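Local atomic coordinates of beta-1,4-mannanase (Caldicellulosiruptor saccharolyticus, PDB entry 1PMH), a protein that binds beta-1,4-linked mannan chains as the carbohydrate-binding module of a thermophile mannanase, probably keeping the enzyme close to its polysaccharide substrate. Residues S26-I30 and D61-L65; M89-Y93 and K135-V139; Y93-S97 and T123-K129; S99-Y105 and F162-N168. All coordinates share one frame; numbering follows the deposited sequence. Where two conformers were deposited one is given.

Contact 1 (S26-I30 and D61-L65). With BMA (beta-D-mannopyranose), chain B; EDO (1,2-ethanediol), chain D.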
# COMPACT_ATOMS: atom_id res chain seq x y z
N SER A 26 13.96 5.72 -3.57
CA SER A 26 13.40 4.48 -3.05
C SER A 26 12.38 3.83 -3.96
O SER A 26 12.11 2.62 -3.74
CB SER A 26 12.76 4.66 -1.67
OG SER A 26 11.51 5.29 -1.73
N LEU A 27 11.78 4.57 -4.88
CA LEU A 27 10.62 4.01 -5.58
C LEU A 27 10.99 2.82 -6.46
O LEU A 27 10.26 1.85 -6.52
CB LEU A 27 9.86 5.09 -6.35
CG LEU A 27 9.07 6.05 -5.47
CD1 LEU A 27 8.59 7.25 -6.26
CD2 LEU A 27 7.90 5.40 -4.77
N LYS A 28 12.07 2.98 -7.24
CA LYS A 28 12.67 1.88 -7.99
C LYS A 28 11.67 1.27 -8.97
O LYS A 28 11.40 1.87 -10.01
CB LYS A 28 13.38 0.87 -7.07
CG LYS A 28 14.44 1.45 -6.14
CD LYS A 28 15.75 1.83 -6.85
CE LYS A 28 16.98 1.78 -5.93
NZ LYS A 28 16.93 2.37 -4.53
N CYS A 29 11.15 0.08 -8.70
CA CYS A 29 10.17 -0.55 -9.57
C CYS A 29 8.88 0.22 -9.69
O CYS A 29 8.13 0.05 -10.66
CB CYS A 29 9.85 -1.95 -9.08
SG CYS A 29 9.09 -1.99 -7.42
N ILE A 30 8.59 1.10 -8.74
CA ILE A 30 7.46 1.99 -8.84
C ILE A 30 7.88 3.17 -9.68
O ILE A 30 8.71 3.97 -9.25
CB ILE A 30 6.97 2.42 -7.45
CG1 ILE A 30 6.57 1.24 -6.58
CG2 ILE A 30 5.82 3.42 -7.65
CD1 ILE A 30 6.52 1.56 -5.10
N ASP A 61 12.44 -7.68 -6.72
CA ASP A 61 12.56 -6.43 -7.44
C ASP A 61 11.81 -5.34 -6.66
O ASP A 61 10.61 -5.11 -6.88
CB ASP A 61 11.99 -6.63 -8.85
CG ASP A 61 12.31 -5.52 -9.80
OD1 ASP A 61 12.84 -4.45 -9.41
OD2 ASP A 61 12.03 -5.66 -11.02
N GLN A 62 12.51 -4.74 -5.72
CA GLN A 62 11.91 -4.00 -4.62
C GLN A 62 11.73 -2.52 -4.92
O GLN A 62 12.54 -1.89 -5.62
CB GLN A 62 12.85 -4.14 -3.40
CG GLN A 62 12.34 -3.58 -2.08
CD GLN A 62 13.34 -3.72 -0.97
OE1 GLN A 62 13.87 -4.82 -0.72
NE2 GLN A 62 13.62 -2.65 -0.27
N GLY A 63 10.67 -1.93 -4.36
CA GLY A 63 10.44 -0.50 -4.35
C GLY A 63 9.73 -0.16 -3.05
O GLY A 63 9.00 -0.99 -2.52
N ASP A 64 9.93 1.04 -2.56
CA ASP A 64 9.41 1.48 -1.28
C ASP A 64 8.72 2.83 -1.40
O ASP A 64 9.28 3.81 -1.86
CB ASP A 64 10.50 1.52 -0.21
CG ASP A 64 11.09 0.16 0.10
OD1 ASP A 64 10.54 -0.52 0.97
OD2 ASP A 64 12.07 -0.27 -0.53
N LEU A 65 7.46 2.83 -1.00
CA LEU A 65 6.53 3.95 -1.06
C LEU A 65 6.30 4.39 0.38
O LEU A 65 5.92 3.59 1.19
CB LEU A 65 5.23 3.44 -1.67
CG LEU A 65 4.10 4.44 -1.75
CD1 LEU A 65 4.28 5.42 -2.93
CD2 LEU A 65 2.79 3.68 -1.86
C1 BMA B . 13.90 -7.68 2.87
C2 BMA B . 13.40 -6.32 2.48
C3 BMA B . 14.34 -5.29 3.09
C4 BMA B . 14.48 -5.55 4.60
C5 BMA B . 14.82 -7.00 4.89
C6 BMA B . 14.79 -7.24 6.39
O2 BMA B . 12.09 -6.14 2.98
O3 BMA B . 13.86 -3.98 2.75
O4 BMA B . 15.60 -4.86 5.08
O5 BMA B . 13.89 -7.85 4.28
O6 BMA B . 15.30 -8.50 6.62
C1 EDO D . 12.28 -1.53 -12.90
O1 EDO D . 13.28 -0.75 -12.29
C2 EDO D . 12.04 -2.60 -11.86
O2 EDO D . 12.00 -3.73 -12.69
O HOH W 1 13.66 0.87 -2.31

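Contact 2 (M89-Y93 and K135-V139)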
# COMPACT_ATOMS: atom_id res chain seq x y z
N MSE A 89 -5.79 -3.04 -1.65
CA MSE A 89 -4.88 -3.06 -2.79
C MSE A 89 -5.58 -3.70 -3.95
O MSE A 89 -6.24 -4.73 -3.78
CB MSE A 89 -3.65 -3.84 -2.36
CG MSE A 89 -2.61 -3.96 -3.37
SE MSE A 89 -1.16 -5.13 -2.76
CE MSE A 89 -0.76 -4.37 -1.31
N PHE A 90 -5.42 -3.14 -5.15
CA PHE A 90 -6.15 -3.55 -6.34
C PHE A 90 -5.15 -3.76 -7.48
O PHE A 90 -4.39 -2.84 -7.78
CB PHE A 90 -7.18 -2.50 -6.80
CG PHE A 90 -8.13 -2.06 -5.72
CD1 PHE A 90 -7.75 -1.19 -4.74
CD2 PHE A 90 -9.43 -2.51 -5.72
CE1 PHE A 90 -8.59 -0.82 -3.72
CE2 PHE A 90 -10.30 -2.14 -4.70
CZ PHE A 90 -9.85 -1.31 -3.71
N ILE A 91 -5.24 -4.88 -8.17
CA ILE A 91 -4.38 -5.13 -9.33
C ILE A 91 -5.30 -5.61 -10.45
O ILE A 91 -6.04 -6.57 -10.26
CB ILE A 91 -3.28 -6.18 -9.07
CG1 ILE A 91 -2.58 -5.97 -7.72
CG2 ILE A 91 -2.30 -6.13 -10.22
CD1 ILE A 91 -3.13 -6.77 -6.55
N PRO A 92 -5.25 -4.98 -11.63
CA PRO A 92 -6.07 -5.45 -12.78
C PRO A 92 -5.89 -6.96 -12.96
O PRO A 92 -4.79 -7.45 -13.20
CB PRO A 92 -5.51 -4.66 -13.94
CG PRO A 92 -4.97 -3.47 -13.37
CD PRO A 92 -4.47 -3.79 -12.02
N TYR A 93 -7.00 -7.70 -12.94
CA TYR A 93 -6.97 -9.13 -12.89
C TYR A 93 -6.46 -9.76 -14.14
O TYR A 93 -5.61 -10.65 -14.09
CB TYR A 93 -8.35 -9.69 -12.56
CG TYR A 93 -8.39 -11.19 -12.46
CD1 TYR A 93 -8.14 -11.86 -11.26
CD2 TYR A 93 -8.61 -11.96 -13.60
CE1 TYR A 93 -8.14 -13.23 -11.22
CE2 TYR A 93 -8.61 -13.34 -13.55
CZ TYR A 93 -8.36 -13.97 -12.35
OH TYR A 93 -8.34 -15.34 -12.28
N LYS A 135 -14.03 -3.51 -15.26
CA LYS A 135 -12.79 -4.25 -15.27
C LYS A 135 -12.71 -5.04 -13.97
O LYS A 135 -13.04 -4.57 -12.91
CB LYS A 135 -11.62 -3.26 -15.35
CG LYS A 135 -10.26 -3.84 -15.56
CD LYS A 135 -9.26 -2.79 -16.07
CE LYS A 135 -8.41 -3.33 -17.22
NZ LYS A 135 -7.94 -4.75 -17.02
N ASP A 136 -12.18 -6.25 -14.09
CA ASP A 136 -11.93 -7.08 -12.94
C ASP A 136 -10.60 -6.75 -12.26
O ASP A 136 -9.62 -6.50 -12.97
CB ASP A 136 -11.98 -8.57 -13.31
CG ASP A 136 -13.34 -9.01 -13.76
OD1 ASP A 136 -14.36 -8.52 -13.24
OD2 ASP A 136 -13.43 -9.85 -14.67
N TYR A 137 -10.58 -6.86 -10.93
CA TYR A 137 -9.40 -6.63 -10.13
C TYR A 137 -9.21 -7.74 -9.12
O TYR A 137 -10.18 -8.22 -8.51
CB TYR A 137 -9.53 -5.33 -9.34
CG TYR A 137 -9.51 -4.12 -10.25
CD1 TYR A 137 -10.67 -3.63 -10.86
CD2 TYR A 137 -8.34 -3.47 -10.55
CE1 TYR A 137 -10.62 -2.56 -11.73
CE2 TYR A 137 -8.26 -2.40 -11.42
CZ TYR A 137 -9.42 -1.95 -12.05
OH TYR A 137 -9.38 -0.91 -12.93
N THR A 138 -7.95 -8.09 -8.89
CA THR A 138 -7.54 -8.80 -7.67
C THR A 138 -7.52 -7.79 -6.55
O THR A 138 -6.87 -6.75 -6.69
CB THR A 138 -6.11 -9.33 -7.89
OG1 THR A 138 -6.07 -10.19 -9.02
CG2 THR A 138 -5.56 -10.00 -6.66
N VAL A 139 -8.25 -8.07 -5.46
CA VAL A 139 -8.33 -7.15 -4.34
C VAL A 139 -7.86 -7.83 -3.08
O VAL A 139 -8.33 -8.91 -2.69
CB VAL A 139 -9.77 -6.69 -4.18
CG1 VAL A 139 -9.90 -5.74 -2.98
CG2 VAL A 139 -10.27 -6.03 -5.47

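Contact 3 (Y93-S97 and T123-K129)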
# COMPACT_ATOMS: atom_id res chain seq x y z
N TYR A 93 -7.00 -7.70 -12.94
CA TYR A 93 -6.97 -9.13 -12.89
C TYR A 93 -6.46 -9.76 -14.14
O TYR A 93 -5.61 -10.65 -14.09
CB TYR A 93 -8.35 -9.69 -12.56
CG TYR A 93 -8.39 -11.19 -12.46
CD1 TYR A 93 -8.14 -11.86 -11.26
CD2 TYR A 93 -8.61 -11.96 -13.60
CE1 TYR A 93 -8.14 -13.23 -11.22
CE2 TYR A 93 -8.61 -13.34 -13.55
CZ TYR A 93 -8.36 -13.97 -12.35
OH TYR A 93 -8.34 -15.34 -12.28
N ASP A 94 -6.97 -9.33 -15.28
CA ASP A 94 -6.64 -10.03 -16.53
C ASP A 94 -5.15 -9.92 -16.83
O ASP A 94 -4.48 -10.92 -17.09
CB ASP A 94 -7.50 -9.51 -17.68
CG ASP A 94 -8.94 -9.96 -17.56
OD1 ASP A 94 -9.27 -10.94 -16.86
OD2 ASP A 94 -9.84 -9.34 -18.16
N GLU A 95 -4.62 -8.71 -16.76
CA GLU A 95 -3.20 -8.52 -17.00
C GLU A 95 -2.34 -9.18 -15.95
O GLU A 95 -1.30 -9.79 -16.24
CB GLU A 95 -2.88 -7.04 -17.09
CG GLU A 95 -3.41 -6.37 -18.35
CD GLU A 95 -2.90 -7.05 -19.62
OE1 GLU A 95 -1.69 -7.33 -19.70
OE2 GLU A 95 -3.72 -7.32 -20.53
N PHE A 96 -2.76 -9.11 -14.69
CA PHE A 96 -1.99 -9.77 -13.63
C PHE A 96 -1.98 -11.28 -13.79
O PHE A 96 -0.96 -11.94 -13.63
CB PHE A 96 -2.53 -9.31 -12.26
CG PHE A 96 -1.73 -9.72 -11.06
CD1 PHE A 96 -0.36 -9.87 -11.09
CD2 PHE A 96 -2.36 -9.89 -9.84
CE1 PHE A 96 0.33 -10.24 -9.95
CE2 PHE A 96 -1.68 -10.21 -8.69
CZ PHE A 96 -0.33 -10.40 -8.75
N SER A 97 -3.12 -11.84 -14.16
CA SER A 97 -3.23 -13.28 -14.38
C SER A 97 -2.32 -13.78 -15.48
O SER A 97 -1.74 -14.85 -15.38
CB SER A 97 -4.68 -13.67 -14.68
OG SER A 97 -5.13 -13.19 -15.94
N THR A 123 -0.34 -13.66 -6.41
CA THR A 123 -0.73 -13.79 -7.80
C THR A 123 -2.20 -13.40 -7.97
O THR A 123 -2.85 -13.04 -7.00
CB THR A 123 -0.51 -15.23 -8.30
OG1 THR A 123 -1.37 -16.09 -7.56
CG2 THR A 123 0.92 -15.70 -8.05
N ALA A 124 -2.72 -13.50 -9.19
CA ALA A 124 -4.03 -12.92 -9.49
C ALA A 124 -5.16 -13.57 -8.69
O ALA A 124 -6.18 -12.92 -8.51
CB ALA A 124 -4.35 -12.98 -10.98
N ASN A 125 -5.00 -14.81 -8.25
CA ASN A 125 -6.05 -15.48 -7.52
C ASN A 125 -5.98 -15.26 -6.00
O ASN A 125 -6.73 -15.86 -5.25
CB ASN A 125 -6.18 -16.94 -7.99
CG ASN A 125 -6.72 -17.04 -9.43
OD1 ASN A 125 -7.66 -16.33 -9.82
ND2 ASN A 125 -6.10 -17.89 -10.24
N ALA A 126 -5.08 -14.40 -5.53
CA ALA A 126 -5.10 -13.93 -4.15
C ALA A 126 -6.34 -13.12 -3.87
O ALA A 126 -6.98 -12.56 -4.76
CB ALA A 126 -3.84 -13.09 -3.88
N GLY A 127 -6.67 -13.01 -2.59
CA GLY A 127 -7.76 -12.14 -2.18
C GLY A 127 -9.06 -12.49 -2.83
O GLY A 127 -9.42 -13.67 -2.81
N LYS A 128 -9.77 -11.48 -3.35
CA LYS A 128 -11.05 -11.64 -4.02
C LYS A 128 -11.01 -10.95 -5.37
O LYS A 128 -10.36 -9.92 -5.52
CB LYS A 128 -12.21 -11.03 -3.22
CG LYS A 128 -12.13 -9.61 -2.72
CD LYS A 128 -13.40 -9.34 -1.92
CE LYS A 128 -13.66 -7.89 -1.57
NZ LYS A 128 -12.54 -7.17 -0.92
N LYS A 129 -11.75 -11.48 -6.33
CA LYS A 129 -11.88 -10.86 -7.63
C LYS A 129 -13.15 -10.01 -7.63
O LYS A 129 -14.24 -10.52 -7.40
CB LYS A 129 -11.97 -11.95 -8.71
CG LYS A 129 -11.97 -11.41 -10.14
CD LYS A 129 -12.14 -12.62 -11.08
CE LYS A 129 -12.03 -12.27 -12.54
NZ LYS A 129 -12.20 -13.53 -13.32
O HOH W 2 -11.84 -11.60 -15.72
O HOH W 3 -0.94 -13.84 -11.48

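Contact 4 (S99-Y105 and F162-N168). Unlike the reference sequence in segment 99-105: Ala104 (reference Pro).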
# COMPACT_ATOMS: atom_id res chain seq x y z
N SER A 99 0.55 -12.34 -16.35
CA SER A 99 1.93 -12.13 -15.93
C SER A 99 2.51 -13.38 -15.29
O SER A 99 1.80 -14.17 -14.69
CB SER A 99 2.09 -10.90 -15.07
OG SER A 99 1.63 -11.08 -13.75
N GLN A 100 3.82 -13.54 -15.40
CA GLN A 100 4.53 -14.61 -14.75
C GLN A 100 4.92 -14.21 -13.33
O GLN A 100 5.03 -13.03 -13.00
CB GLN A 100 5.78 -15.01 -15.53
CG GLN A 100 5.51 -15.44 -16.95
CD GLN A 100 4.48 -16.53 -17.05
OE1 GLN A 100 4.61 -17.59 -16.43
NE2 GLN A 100 3.49 -16.31 -17.90
N GLY A 101 5.21 -15.21 -12.52
CA GLY A 101 5.69 -14.97 -11.17
C GLY A 101 4.63 -14.35 -10.29
O GLY A 101 3.46 -14.66 -10.40
N GLY A 102 5.05 -13.52 -9.35
CA GLY A 102 4.14 -12.87 -8.42
C GLY A 102 4.89 -11.78 -7.71
O GLY A 102 5.96 -11.40 -8.14
N PHE A 103 4.29 -11.21 -6.69
CA PHE A 103 4.97 -10.18 -5.95
C PHE A 103 4.71 -10.34 -4.46
O PHE A 103 3.79 -11.00 -4.03
CB PHE A 103 4.63 -8.77 -6.47
CG PHE A 103 3.26 -8.25 -6.13
CD1 PHE A 103 3.05 -7.52 -4.99
CD2 PHE A 103 2.18 -8.44 -6.98
CE1 PHE A 103 1.83 -7.02 -4.65
CE2 PHE A 103 0.95 -7.93 -6.66
CZ PHE A 103 0.78 -7.23 -5.47
N ALA A 104 5.58 -9.69 -3.70
CA ALA A 104 5.48 -9.60 -2.25
C ALA A 104 5.21 -8.16 -1.87
O ALA A 104 5.55 -7.23 -2.59
CB ALA A 104 6.79 -10.08 -1.63
N TYR A 105 4.62 -7.96 -0.72
CA TYR A 105 4.49 -6.65 -0.14
C TYR A 105 4.70 -6.72 1.36
O TYR A 105 4.52 -7.76 2.01
CB TYR A 105 3.18 -5.94 -0.51
CG TYR A 105 2.00 -6.54 0.18
CD1 TYR A 105 1.62 -6.08 1.42
CD2 TYR A 105 1.27 -7.58 -0.36
CE1 TYR A 105 0.55 -6.65 2.12
CE2 TYR A 105 0.20 -8.15 0.29
CZ TYR A 105 -0.12 -7.73 1.57
OH TYR A 105 -1.17 -8.26 2.28
N PHE A 162 6.94 -3.05 -2.11
CA PHE A 162 6.51 -3.99 -3.11
C PHE A 162 7.75 -4.63 -3.68
O PHE A 162 8.73 -3.93 -3.95
CB PHE A 162 5.75 -3.27 -4.23
CG PHE A 162 4.48 -2.66 -3.78
CD1 PHE A 162 4.44 -1.39 -3.23
CD2 PHE A 162 3.28 -3.37 -3.90
CE1 PHE A 162 3.24 -0.87 -2.77
CE2 PHE A 162 2.10 -2.81 -3.41
CZ PHE A 162 2.10 -1.57 -2.90
N ALA A 163 7.71 -5.92 -3.97
CA ALA A 163 8.87 -6.56 -4.59
C ALA A 163 8.41 -7.62 -5.57
O ALA A 163 7.76 -8.59 -5.20
CB ALA A 163 9.81 -7.20 -3.55
N GLY A 164 8.77 -7.42 -6.83
CA GLY A 164 8.49 -8.46 -7.82
C GLY A 164 9.31 -9.72 -7.51
O GLY A 164 10.49 -9.66 -7.24
N GLN A 165 8.66 -10.86 -7.60
CA GLN A 165 9.32 -12.16 -7.37
C GLN A 165 9.26 -12.93 -8.68
O GLN A 165 8.33 -13.65 -8.99
CB GLN A 165 8.65 -12.93 -6.24
CG GLN A 165 8.78 -12.27 -4.87
CD GLN A 165 8.14 -13.06 -3.78
OE1 GLN A 165 6.92 -12.92 -3.59
NE2 GLN A 165 8.87 -13.88 -3.10
N ASN A 166 10.28 -12.68 -9.50
CA ASN A 166 10.32 -13.22 -10.86
C ASN A 166 9.07 -12.84 -11.63
O ASN A 166 8.59 -13.61 -12.45
CB ASN A 166 10.57 -14.72 -10.89
CG ASN A 166 11.75 -15.11 -10.04
OD1 ASN A 166 12.82 -14.57 -10.27
ND2 ASN A 166 11.53 -15.83 -8.96
N SER A 167 8.57 -11.62 -11.44
CA SER A 167 7.40 -11.13 -12.16
C SER A 167 7.82 -10.34 -13.40
O SER A 167 8.80 -9.60 -13.39
CB SER A 167 6.59 -10.21 -11.25
OG SER A 167 5.48 -9.63 -11.91
N ASN A 168 6.99 -10.41 -14.44
CA ASN A 168 7.07 -9.52 -15.59
C ASN A 168 5.89 -8.56 -15.67
O ASN A 168 5.66 -7.94 -16.73
CB ASN A 168 7.22 -10.28 -16.90
CG ASN A 168 6.06 -11.16 -17.24
OD1 ASN A 168 5.09 -11.24 -16.45
ND2 ASN A 168 6.04 -11.83 -18.31
O HOH W 4 3.34 -11.26 -11.58
O HOH W 5 3.61 -13.39 -19.08

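Contact 1 (S26-I30 and D61-L65)
Ser26 O is gripped by two donors: Asp64 N at 2.9 Å, above the carbonyl plane, and a water that also donates to Asp64 OD2. In return Ser26 OG donates to Asp64 O over 2.7 Å; a chi1 of 76° turns OG back over its own backbone to meet that oxygen, and Ala22 N is a further partner. The type II' turn from Leu27 to Ile30 brings Leu27 O to 3.2 Å from Gly63 CA, where any side chain would collide with that oxygen and with Cys29 SG. Leu27 CD2 lies 4.1 Å from Leu65 CD1, while Ile30 meets Leu65 at about a right angle. On the sugar side of this jellyroll sandwich, Gln62 NE2 donates to the syn lone pair of Asp64 OD2 at 2.9 Å. Trp60 NE1 bonds Gln62 OE1, and Gln161 NE2 bonds Asp64 OD1. Gln62 NE2 also makes a weak 3.3 Å bond to O3 of a bound beta-mannose. A leucine in place of Gln62 would probably leave Trp60 NE1 and Asp64 OD2 short of a partner and cost that mannose bond. Asp64, with Trp60 on OE1, probably fixes the rotation of the Gln62 amide, a second-shell role.

Contact 2 (M89-Y93 and K135-V139)
Strands 89-92 and 135-139 run antiparallel with 134° between their directions, held by a reciprocal pair of bonds, Ile91 N to Thr138 O (2.9 Å) and Thr138 N to Ile91 O (2.8 Å). A third bond, Tyr93 N to Asp136 O, is almost straight at 175°, the donor standing above the carbonyl plane. Phe90 and Val139 form a non-hydrogen-bonded pair; a chi1 of -53° lays the Phe90 ring alongside Val139, CD2 3.6 Å from Val139 CG2. Next to them Tyr137 CD2 approaches Phe90 CB at 4.0 Å, while CE2 of the same ring lies against Pro92 CG. The pairing belongs to one sheet of the jellyroll beta-sandwich, whose strand 172-181 supplies Asp176 to the calcium site; the Phe90 side chain is about 8 Å from the calcium ion. On the reverse face, Ile91 CD1 reaches Thr138 CG2 at 4.0 Å, and Met89, present as selenomethionine, extends towards Phe103 and Tyr105 of the facing sheet. Pro92, without an N-H, sits in a non-hydrogen-bonded pair with Tyr137 and at the N-cap position of helix 93-98. Beyond it the Tyr93 ring crosses Thr138 at about a right angle, CD1 3.5 Å from Thr138 OG1, whose polar partner is Ala124 O.

Contact 3 (Y93-S97 and T123-K129)
Lys129 lies across one face of the Tyr93 ring, its four side-chain torsions all fully extended. This extension carries CE over the ring, 3.7 Å from the centroid and 14° off the normal, a CH-pi contact. NZ follows at 4.0 Å from the centroid, also over the face, which makes a cation-pi pair; a water joins NZ to Asp94 OD1. The first torsion of Tyr93 places CG opposite the backbone N, which carries the ring away from the helix to Asn125 and Lys129. At its rim Tyr93 OH donates to Asn125 OD1 over 2.7 Å, in one of the two deposited conformers of Asn125. OD1 lies near the ring plane, whereas the amide is turned 47° from it. Helix 93-98 and the 123-127 loop, which leads from strand 114-122 into strand 128-132, are both connections between the two sheets of the beta-sandwich, and here they pack together at one end of it. Phe96 has the same first torsion, but a chi2 of 32° turns its ring so that Ala124 N comes over one face and CE2 approaches Thr123 C obliquely. Ala124 CB fits between the two aromatic side chains, 3.8 Å from Tyr93 CE1 and 3.8 Å from Phe96 CD2. With alanine in place of Tyr93, the Lys129 chain is likely to lose the surface it lies on and Asn125 OD1 its hydroxyl donor, and a gap would probably open beside Ala124. A type I turn from Thr123 to Ala126 shapes the loop, and a water bridges Phe96 O to Ala124 N.

Contact 4 (S99-Y105 and F162-N168)
Phe162 meets Phe103 where strands 102-105 and 162-165 pair antiparallel, 152° between their directions, in the sheet of the jellyroll sandwich that lines the glycan site. The two rings project side by side, with Phe103 CE1 in the plane of the Phe162 ring and at its edge, 4.0 Å from CD2. Ala163 follows with a reciprocal pair of bonds to Ala104; the one from Ala104 N to Ala163 O is 2.9 Å long and nearly straight. Gly164 faces Phe103, and its CA lies 4.1 Å from Phe103 CB. Gln165 N then donates to Gly102 O at 2.8 Å, while the return bond from Gly102 N is weak. The Gln165 side chain, extended beyond CG, passes Ala104 CB; its OE1 accepts from Asn121 N, and the side chain touches a bound alpha-mannose. Asn166 O lies so close to Gly101 that a CB there would clash. Ser167 OG, also bonded to Tyr169 N, shares a water with Ser99 OG and Gln100 O. Asn168 ends the segment: a chi1 of 63° turns its amide back to the 99-105 segment, where OD1 touches Ser99 CB and accepts from Gln100 N at 2.8 Å, the donor 37° out of the carbonyl plane.

How the contacts relate
From the N terminus, contact 1 comes first, bringing the 26-30 turn back on strand 61-68, and closes before the others open. Contact 2 then pairs strands 84-92 and 135-145. Contact 3 starts from the same stretch, sharing Tyr93, and closes earlier, at 123-129, so its span falls within that of contact 2. Contact 4, from 99-105 to 162-168, crosses both. Contacts 1 and 4 meet in the glycan-lining sheet, where Gly63 N lies 2.8 Å from Phe162 O. Contact 2 belongs to the opposing sheet and reaches contact 4 through Met89. Contact 3 joins them at one end, Phe96 packing on Phe103.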